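Local coordinates for PTS EIIA type-4 domain-containing protein (Streptococcus agalactiae NEM316, PDB 4TKZ) that serves as an EIIA component of the mannose-family phosphotransferase system, probably relaying phosphoryl groups during sugar uptake, at the interface of chains A and B. Sequence-based numbering; all coordinates share one arbitrary frame. Chains: chain A/B, Putative uncharacterized protein gbs1890.

The interface of chains A and B. Residues chain A 88-90, 95, 117, 120-121; chain B 124-126.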
loop_
_atom_site.group_PDB
_atom_site.type_symbol
_atom_site.label_atom_id
_atom_site.label_comp_id
_atom_site.label_asym_id
_atom_site.label_seq_id
_atom_site.Cartn_x
_atom_site.Cartn_y
_atom_site.Cartn_z
ATOM N N LEU A 88 -2.455 6.825 -10.785
ATOM C CA LEU A 88 -1.293 6.891 -9.901
ATOM C C LEU A 88 -0.724 5.498 -9.633
ATOM O O LEU A 88 -1.467 4.515 -9.598
ATOM C CB LEU A 88 -1.653 7.542 -8.552
ATOM C CG LEU A 88 -2.413 8.866 -8.540
ATOM C CD1 LEU A 88 -2.478 9.432 -7.103
ATOM C CD2 LEU A 88 -1.762 9.862 -9.486
ATOM N N SER A 89 0.597 5.419 -9.463
ATOM C CA SER A 89 1.237 4.237 -8.889
ATOM C C SER A 89 1.643 4.566 -7.449
ATOM O O SER A 89 1.525 5.717 -7.023
ATOM C CB SER A 89 2.466 3.831 -9.687
ATOM O OG SER A 89 3.438 4.859 -9.679
ATOM N N GLY A 90 2.112 3.559 -6.711
ATOM C CA GLY A 90 2.648 3.761 -5.367
ATOM C C GLY A 90 1.609 3.697 -4.268
ATOM O O GLY A 90 1.829 4.211 -3.175
ATOM N N MET A 95 -2.669 7.363 0.472
ATOM C CA MET A 95 -3.178 7.736 -0.852
ATOM C C MET A 95 -4.686 7.505 -0.894
ATOM O O MET A 95 -5.456 8.380 -1.310
ATOM C CB MET A 95 -2.472 6.912 -1.933
ATOM C CG MET A 95 -2.787 7.347 -3.339
ATOM S SD MET A 95 -1.891 6.358 -4.538
ATOM C CE MET A 95 -0.251 7.064 -4.402
ATOM N N ILE A 117 -1.224 12.952 -3.857
ATOM C CA ILE A 117 0.199 12.675 -4.019
ATOM C C ILE A 117 0.988 13.143 -2.806
ATOM O O ILE A 117 1.847 12.426 -2.268
ATOM C CB ILE A 117 0.753 13.416 -5.250
ATOM C CG1 ILE A 117 0.161 12.847 -6.538
ATOM C CG2 ILE A 117 2.278 13.340 -5.277
ATOM C CD1 ILE A 117 0.463 11.394 -6.738
ATOM N N SER A 120 0.405 10.954 0.130
ATOM C CA SER A 120 1.025 9.651 -0.095
ATOM C C SER A 120 2.482 9.678 0.339
ATOM O O SER A 120 2.966 8.768 1.026
ATOM C CB SER A 120 0.914 9.242 -1.578
ATOM O OG SER A 120 -0.428 9.282 -2.008
ATOM N N HIS A 121 3.169 10.746 -0.040
ATOM C CA HIS A 121 4.566 10.938 0.308
ATOM C C HIS A 121 4.727 11.238 1.797
ATOM O O HIS A 121 5.617 10.700 2.454
ATOM C CB HIS A 121 5.142 12.101 -0.500
ATOM C CG HIS A 121 5.481 11.745 -1.912
ATOM N ND1 HIS A 121 6.521 10.900 -2.230
ATOM C CD2 HIS A 121 4.937 12.133 -3.089
ATOM C CE1 HIS A 121 6.599 10.777 -3.544
ATOM N NE2 HIS A 121 5.642 11.509 -4.089
ATOM N N ILE B 124 5.735 6.367 -6.179
ATOM C CA ILE B 124 4.536 7.195 -6.270
ATOM C C ILE B 124 4.687 8.104 -7.478
ATOM O O ILE B 124 5.495 9.037 -7.479
ATOM C CB ILE B 124 4.342 8.045 -5.001
ATOM C CG1 ILE B 124 4.189 7.131 -3.789
ATOM C CG2 ILE B 124 3.099 8.928 -5.115
ATOM C CD1 ILE B 124 4.361 7.850 -2.441
ATOM N N VAL B 125 3.910 7.809 -8.509
ATOM C CA VAL B 125 4.060 8.476 -9.800
ATOM C C VAL B 125 2.682 8.780 -10.373
ATOM O O VAL B 125 1.779 7.939 -10.311
ATOM C CB VAL B 125 4.851 7.591 -10.791
ATOM C CG1 VAL B 125 4.809 8.178 -12.191
ATOM C CG2 VAL B 125 6.291 7.426 -10.342
ATOM N N ASP B 126 2.518 9.988 -10.912
ATOM C CA ASP B 126 1.313 10.356 -11.651
ATOM C C ASP B 126 1.614 10.147 -13.136
ATOM O O ASP B 126 2.562 10.722 -13.661
ATOM C CB ASP B 126 0.975 11.826 -11.375
ATOM C CG ASP B 126 -0.222 12.339 -12.183
ATOM O OD1 ASP B 126 -0.663 11.685 -13.158
ATOM O OD2 ASP B 126 -0.720 13.428 -11.835
HETATM O O HOH W 1 5.138 11.629 -6.820
#
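The short strand B:125-126 pairs antiparallel with the C-terminal end of strand A:84-89, matching A:Leu88 with B:Asp126 and A:Ser89 with B:Val125, and the amide A:Ser89 N donates to the carbonyl oxygen B:Val125 O at 2.9 Å, nearly straight (164° at the hydrogen). It is a compact example of strand exchange, in which backbone pairing sets the register and one apolar side chain anchors the exchanged segment. That anchor is B:Ile124, which buries 86 Å² just ahead of the strand. Its CG1 lies anti to the carbonyl carbon (chi1 -61°), and the extended continuation (chi2 165°) carries B:Ile124 CD1 over one face of the A:His121 imidazole, toward the rim and 3.9 Å from the ring centroid, a CH-pi contact. B:Ile124 CD1 also touches A:Ser120 CB at 3.8 Å. The other branch, B:Ile124 CG2, meets the end methyl A:Met95 CE at 3.9 Å, brought there by the bend at chi3, and A:Ile117 CD1 at 4.0 Å. At the imidazole edge, A:His121 NE2 and the oxygen of water 1 are hydrogen-bonded at 2.8 Å, the water lying in the ring plane; the same water reaches the carbonyl oxygen B:Ile124 O, a bridge that probably helps fix the ring's rotation. Farther along, A:Leu88 CD2 packs against the B:Asp126 backbone at CA. The chain B segment lies along the end of strand A:84-89 and against helices A:93-102 and A:110-122, and its two-fold twin makes the exchange of C-terminal segments reciprocal, consistent with the swapped dimers of mannose-family EIIA domains.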